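Glucose dehydrogenase (Serratia sp. FS14, PDB 7CDY) is a calcium-containing beta-propeller protein of the glucose/sorbosone dehydrogenase family, built largely of antiparallel sheets. Local coordinates at residues V94-L99 and K110-Q115; L63-A68 and V77-A82. One frame throughout, in Å; residues are numbered along the deposited sequence.

Interaction 1: V94-L99 and K110-Q115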
loop_
_atom_site.group_PDB
_atom_site.type_symbol
_atom_site.label_atom_id
_atom_site.label_comp_id
_atom_site.label_asym_id
_atom_site.label_seq_id
_atom_site.Cartn_x
_atom_site.Cartn_y
_atom_site.Cartn_z
ATOM N N VAL A 94 2.090 -11.917 -4.817
ATOM C CA VAL A 94 2.958 -11.666 -3.674
ATOM C C VAL A 94 3.874 -12.872 -3.521
ATOM O O VAL A 94 3.413 -14.022 -3.607
ATOM C CB VAL A 94 2.136 -11.430 -2.389
ATOM C CG1 VAL A 94 3.047 -11.212 -1.182
ATOM C CG2 VAL A 94 1.185 -10.238 -2.573
ATOM N N GLY A 95 5.165 -12.624 -3.318
ATOM C CA GLY A 95 6.102 -13.701 -3.074
ATOM C C GLY A 95 7.187 -13.246 -2.124
ATOM O O GLY A 95 7.182 -12.111 -1.644
ATOM N N TYR A 96 8.145 -14.138 -1.872
ATOM C CA TYR A 96 9.311 -13.741 -1.110
ATOM C C TYR A 96 10.537 -14.484 -1.608
ATOM O O TYR A 96 10.437 -15.548 -2.227
ATOM C CB TYR A 96 9.129 -13.910 0.405
ATOM C CG TYR A 96 9.065 -15.341 0.923
ATOM C CD1 TYR A 96 10.221 -16.118 1.044
ATOM C CD2 TYR A 96 7.857 -15.889 1.358
ATOM C CE1 TYR A 96 10.174 -17.420 1.548
ATOM C CE2 TYR A 96 7.798 -17.192 1.862
ATOM C CZ TYR A 96 8.967 -17.938 1.955
ATOM O OH TYR A 96 8.933 -19.223 2.455
ATOM N N GLY A 97 11.689 -13.878 -1.347
ATOM C CA GLY A 97 12.979 -14.522 -1.484
ATOM C C GLY A 97 13.874 -14.099 -0.344
ATOM O O GLY A 97 13.418 -13.442 0.602
ATOM N N ARG A 98 15.148 -14.480 -0.393
ATOM C CA ARG A 98 16.101 -14.100 0.637
ATOM C C ARG A 98 17.125 -13.155 0.031
ATOM O O ARG A 98 17.758 -13.492 -0.977
ATOM C CB ARG A 98 16.803 -15.331 1.214
ATOM C CG ARG A 98 17.775 -14.983 2.317
ATOM C CD ARG A 98 18.515 -16.210 2.842
ATOM N NE ARG A 98 19.380 -15.869 3.970
ATOM C CZ ARG A 98 20.638 -15.450 3.854
ATOM N NH1 ARG A 98 21.177 -15.275 2.644
ATOM N NH2 ARG A 98 21.343 -15.176 4.948
ATOM N N LEU A 99 17.302 -11.992 0.642
ATOM C CA LEU A 99 18.336 -11.083 0.168
ATOM C C LEU A 99 19.700 -11.652 0.546
ATOM O O LEU A 99 19.967 -11.919 1.722
ATOM C CB LEU A 99 18.145 -9.687 0.758
ATOM C CG LEU A 99 19.101 -8.607 0.227
ATOM C CD1 LEU A 99 18.940 -8.453 -1.274
ATOM C CD2 LEU A 99 18.872 -7.281 0.929
ATOM N N LYS A 110 9.886 -16.883 -4.800
ATOM C CA LYS A 110 8.739 -17.700 -5.175
ATOM C C LYS A 110 7.446 -16.997 -4.788
ATOM O O LYS A 110 7.366 -16.382 -3.724
ATOM C CB LYS A 110 8.774 -19.079 -4.502
ATOM C CG LYS A 110 8.661 -19.036 -2.988
ATOM C CD LYS A 110 8.516 -20.426 -2.381
ATOM C CE LYS A 110 7.822 -20.375 -1.020
ATOM N NZ LYS A 110 7.680 -21.742 -0.453
ATOM N N VAL A 111 6.439 -17.110 -5.656
ATOM C CA VAL A 111 5.119 -16.560 -5.374
ATOM C C VAL A 111 4.404 -17.430 -4.348
ATOM O O VAL A 111 4.427 -18.668 -4.421
ATOM C CB VAL A 111 4.323 -16.472 -6.685
ATOM C CG1 VAL A 111 2.838 -16.192 -6.428
ATOM C CG2 VAL A 111 4.924 -15.407 -7.591
ATOM N N ILE A 112 3.752 -16.785 -3.387
ATOM C CA ILE A 112 2.976 -17.468 -2.357
ATOM C C ILE A 112 1.492 -17.152 -2.430
ATOM O O ILE A 112 0.699 -17.808 -1.734
ATOM C CB ILE A 112 3.512 -17.175 -0.938
ATOM C CG1 ILE A 112 3.299 -15.698 -0.572
ATOM C CG2 ILE A 112 4.985 -17.585 -0.825
ATOM C CD1 ILE A 112 3.571 -15.371 0.893
ATOM N N PHE A 113 1.088 -16.149 -3.206
ATOM C CA PHE A 113 -0.309 -15.752 -3.304
ATOM C C PHE A 113 -0.518 -15.041 -4.631
ATOM O O PHE A 113 0.300 -14.198 -5.023
ATOM C CB PHE A 113 -0.710 -14.822 -2.152
ATOM C CG PHE A 113 -2.046 -14.159 -2.368
ATOM C CD1 PHE A 113 -3.223 -14.843 -2.091
ATOM C CD2 PHE A 113 -2.126 -12.877 -2.904
ATOM C CE1 PHE A 113 -4.461 -14.262 -2.328
ATOM C CE2 PHE A 113 -3.360 -12.289 -3.139
ATOM C CZ PHE A 113 -4.523 -12.980 -2.839
ATOM N N ARG A 114 -1.640 -15.339 -5.282
ATOM C CA ARG A 114 -2.015 -14.684 -6.526
ATOM C C ARG A 114 -3.459 -14.244 -6.442
ATOM O O ARG A 114 -4.334 -15.030 -6.067
ATOM C CB ARG A 114 -1.925 -15.650 -7.704
ATOM C CG ARG A 114 -0.549 -16.036 -8.074
ATOM C CD ARG A 114 -0.557 -16.757 -9.403
ATOM N NE ARG A 114 0.792 -16.764 -9.926
ATOM C CZ ARG A 114 1.716 -17.650 -9.581
ATOM N NH1 ARG A 114 1.421 -18.625 -8.723
ATOM N NH2 ARG A 114 2.930 -17.566 -10.089
ATOM N N GLN A 115 -3.710 -12.997 -6.808
ATOM C CA GLN A 115 -5.069 -12.560 -7.053
ATOM C C GLN A 115 -5.653 -13.368 -8.206
ATOM O O GLN A 115 -5.038 -13.491 -9.273
ATOM C CB GLN A 115 -5.015 -11.086 -7.431
ATOM C CG GLN A 115 -6.360 -10.460 -7.696
ATOM C CD GLN A 115 -6.269 -8.962 -7.917
ATOM O OE1 GLN A 115 -5.435 -8.473 -8.691
ATOM N NE2 GLN A 115 -7.120 -8.224 -7.227
#

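Interaction 2: L63-A68 and V77-A82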
loop_
_atom_site.group_PDB
_atom_site.type_symbol
_atom_site.label_atom_id
_atom_site.label_comp_id
_atom_site.label_asym_id
_atom_site.label_seq_id
_atom_site.Cartn_x
_atom_site.Cartn_y
_atom_site.Cartn_z
ATOM N N LEU A 63 5.780 -3.474 -7.191
ATOM C CA LEU A 63 5.036 -2.648 -6.249
ATOM C C LEU A 63 5.707 -2.644 -4.875
ATOM O O LEU A 63 6.729 -1.974 -4.708
ATOM C CB LEU A 63 3.553 -3.040 -6.229
ATOM C CG LEU A 63 2.913 -3.017 -7.630
ATOM C CD1 LEU A 63 1.514 -3.621 -7.612
ATOM C CD2 LEU A 63 2.888 -1.616 -8.256
ATOM N N GLU A 64 5.167 -3.350 -3.879
ATOM C CA GLU A 64 5.677 -3.233 -2.515
ATOM C C GLU A 64 6.931 -4.070 -2.300
ATOM O O GLU A 64 7.042 -5.188 -2.810
ATOM C CB GLU A 64 4.613 -3.690 -1.504
ATOM C CG GLU A 64 4.878 -3.269 -0.053
ATOM C CD GLU A 64 4.308 -1.904 0.256
ATOM O OE1 GLU A 64 4.707 -0.910 -0.399
ATOM O OE2 GLU A 64 3.432 -1.808 1.143
ATOM N N VAL A 65 7.845 -3.548 -1.482
ATOM C CA VAL A 65 8.924 -4.328 -0.884
ATOM C C VAL A 65 8.736 -4.297 0.627
ATOM O O VAL A 65 8.532 -3.230 1.216
ATOM C CB VAL A 65 10.318 -3.823 -1.311
ATOM C CG1 VAL A 65 10.543 -2.339 -0.972
ATOM C CG2 VAL A 65 11.409 -4.690 -0.685
ATOM N N LEU A 66 8.776 -5.473 1.255
ATOM C CA LEU A 66 8.565 -5.582 2.697
ATOM C C LEU A 66 9.451 -6.676 3.282
ATOM O O LEU A 66 9.149 -7.874 3.150
ATOM C CB LEU A 66 7.095 -5.829 3.027
ATOM C CG LEU A 66 6.733 -5.942 4.513
ATOM C CD1 LEU A 66 7.282 -4.770 5.298
ATOM C CD2 LEU A 66 5.219 -6.043 4.716
ATOM N N PRO A 67 10.541 -6.302 3.941
ATOM C CA PRO A 67 11.314 -7.281 4.709
ATOM C C PRO A 67 10.438 -7.952 5.749
ATOM O O PRO A 67 9.510 -7.361 6.304
ATOM C CB PRO A 67 12.394 -6.427 5.377
ATOM C CG PRO A 67 12.512 -5.214 4.484
ATOM C CD PRO A 67 11.130 -4.962 3.996
ATOM N N ALA A 68 10.718 -9.225 5.988
ATOM C CA ALA A 68 10.017 -9.934 7.046
ATOM C C ALA A 68 10.317 -9.277 8.395
ATOM O O ALA A 68 11.370 -8.644 8.569
ATOM C CB ALA A 68 10.473 -11.394 7.082
ATOM N N VAL A 77 12.655 -11.194 2.188
ATOM C CA VAL A 77 12.076 -9.986 1.606
ATOM C C VAL A 77 10.853 -10.393 0.795
ATOM O O VAL A 77 10.961 -11.196 -0.139
ATOM C CB VAL A 77 13.078 -9.226 0.721
ATOM C CG1 VAL A 77 12.402 -7.997 0.110
ATOM C CG2 VAL A 77 14.283 -8.809 1.550
ATOM N N TYR A 78 9.693 -9.836 1.155
ATOM C CA TYR A 78 8.464 -10.010 0.389
ATOM C C TYR A 78 8.342 -8.915 -0.666
ATOM O O TYR A 78 8.756 -7.765 -0.447
ATOM C CB TYR A 78 7.242 -9.936 1.318
ATOM C CG TYR A 78 7.142 -11.084 2.303
ATOM C CD1 TYR A 78 7.954 -11.121 3.430
ATOM C CD2 TYR A 78 6.236 -12.124 2.104
ATOM C CE1 TYR A 78 7.883 -12.185 4.332
ATOM C CE2 TYR A 78 6.153 -13.189 3.006
ATOM C CZ TYR A 78 6.973 -13.197 4.114
ATOM O OH TYR A 78 6.908 -14.248 5.014
ATOM N N LEU A 79 7.763 -9.277 -1.818
ATOM C CA LEU A 79 7.463 -8.324 -2.883
ATOM C C LEU A 79 6.041 -8.542 -3.359
ATOM O O LEU A 79 5.578 -9.683 -3.444
ATOM C CB LEU A 79 8.387 -8.520 -4.099
ATOM C CG LEU A 79 9.887 -8.331 -3.908
ATOM C CD1 LEU A 79 10.635 -8.767 -5.174
ATOM C CD2 LEU A 79 10.212 -6.883 -3.567
ATOM N N SER A 80 5.356 -7.456 -3.694
ATOM C CA SER A 80 4.129 -7.549 -4.463
ATOM C C SER A 80 4.369 -6.955 -5.845
ATOM O O SER A 80 5.251 -6.100 -6.025
ATOM C CB SER A 80 2.955 -6.877 -3.752
ATOM O OG SER A 80 3.085 -5.468 -3.821
ATOM N N PHE A 81 3.615 -7.436 -6.836
ATOM C CA PHE A 81 3.822 -7.001 -8.214
ATOM C C PHE A 81 2.614 -7.357 -9.060
ATOM O O PHE A 81 1.828 -8.242 -8.722
ATOM C CB PHE A 81 5.112 -7.574 -8.829
ATOM C CG PHE A 81 5.173 -9.102 -8.884
ATOM C CD1 PHE A 81 5.437 -9.853 -7.740
ATOM C CD2 PHE A 81 5.013 -9.775 -10.097
ATOM C CE1 PHE A 81 5.523 -11.248 -7.803
ATOM C CE2 PHE A 81 5.102 -11.171 -10.169
ATOM C CZ PHE A 81 5.351 -11.898 -9.021
ATOM N N ALA A 82 2.469 -6.641 -10.170
ATOM C CA ALA A 82 1.499 -7.039 -11.178
ATOM C C ALA A 82 2.115 -8.155 -12.011
ATOM O O ALA A 82 3.256 -8.034 -12.473
ATOM C CB ALA A 82 1.165 -5.846 -12.068
#

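Interaction 1: V94-L99 and K110-Q115
Val94 O is gripped by two neighbouring amides of the facing strand. Ile112 N donates to Val94 O at 2.8 Å and Phe113 N to Val94 O at 3.2 Å, both in the carbonyl plane. This is a classic beta bulge in an antiparallel pair: Ile112 and Phe113 share one residue opposite, and the register shifts by one. Val94 N returns a bond to Phe113 O. Past the bulge, Tyr96 and Lys110 form a hydrogen-bonded pair through both backbones. Between the bulge and this pair, Gly95 and Val111 form a non-hydrogen-bonded pair, with Gly95 CA 3.8 Å from Val111 CA. Gly95 CA also lies 3.0 Å from Lys110 O.

Tyr96 and Lys110 lie side by side and point the same way. In each, CG sits between the backbone N and the carbonyl carbon (chi1 70° and 64°). Lys110 continues extended, which puts its CE 3.8 Å from Tyr96 OH. The hydroxyl itself is hydrogen-bonded to Glu166. Ile112 crosses the tyrosine at about a right angle, its CG2 3.9 Å from Tyr96 CE2. On the bulge side, Val94 CG2 meets the edge of the Phe113 ring at CD2, 4.2 Å away.

Strand 109-114 pairs here with strand 90-99, which also pairs with strand 76-84. Phe113 packs on strands 137-140 and 160-163 of the next sheet.

Interaction 2: L63-A68 and V77-A82
Residues 63-67 and 77-82 run antiparallel, their axes 163° apart and 4.5 Å at closest approach. They are neighbouring strands of one sheet in this beta-propeller fold. Leu66 and Tyr78 form a hydrogen-bonded pair, with backbone bonds in both directions. At the other end Leu63 and Glu64 both face Ser80, a classic beta bulge. Leu63 N bonds to Ser80 O, and Ser80 N bonds to Glu64 O.

The serine side chain completes the bulge. Ser80 OG lies between the backbone N and the carbonyl carbon (chi1 74°) and accepts from Glu64 N at 3.0 Å with an N-H...O angle of 159°. OG is also hydrogen-bonded to Gly127 O, so this buried hydroxyl joins the bulge to the chain just before strand 129-131. The Glu64 carboxylate bonds to Ser16 and forms salt bridges with Lys128 and Arg323, which would offset its charge in this buried place.

Val65, Val77 and Leu79 share one face of the sheet. Val65 CG2 is anti to its backbone N and presses on Val77 CG1 at 3.5 Å. Leu79, two residues on from Val77, reaches Val65 CB with its CD2 at 3.8 Å. This apolar patch meets Leu27 of strand 26-30 through both valines.

Tyr78 lies on the opposite face with Leu66. Its hydroxyl is hydrogen-bonded to Ala165 O, and Phe131 meets its ring edge-to-face. Across the strand pair, the ring presents its edge: Leu66 O lies in the ring plane, 3.5 Å from Tyr78 CD1, and Ala68 CB sits 3.9 Å from Tyr78 CE1.

Interactions 1 and 2 belong to the same antiparallel sheet and are joined through neighbouring strands 76-84 and 90-99. Their centres are about 8 Å apart. Two probable backbone hydrogen bonds cross between them: Gly97 O to Val77 N and Gly95 O to Leu79 N, each 2.9 Å. The rings of Tyr96 and Tyr78 also meet, with Tyr96 CD2 3.6 Å from Tyr78 CE2 and the planes at about 55°. Ile112 touches Tyr78 as well. Interaction 2 is the more central, its centre about 10 Å from the chain centre against about 16 Å for interaction 1. The calcium ligands Glu217 and Tyr227 belong to neither contact.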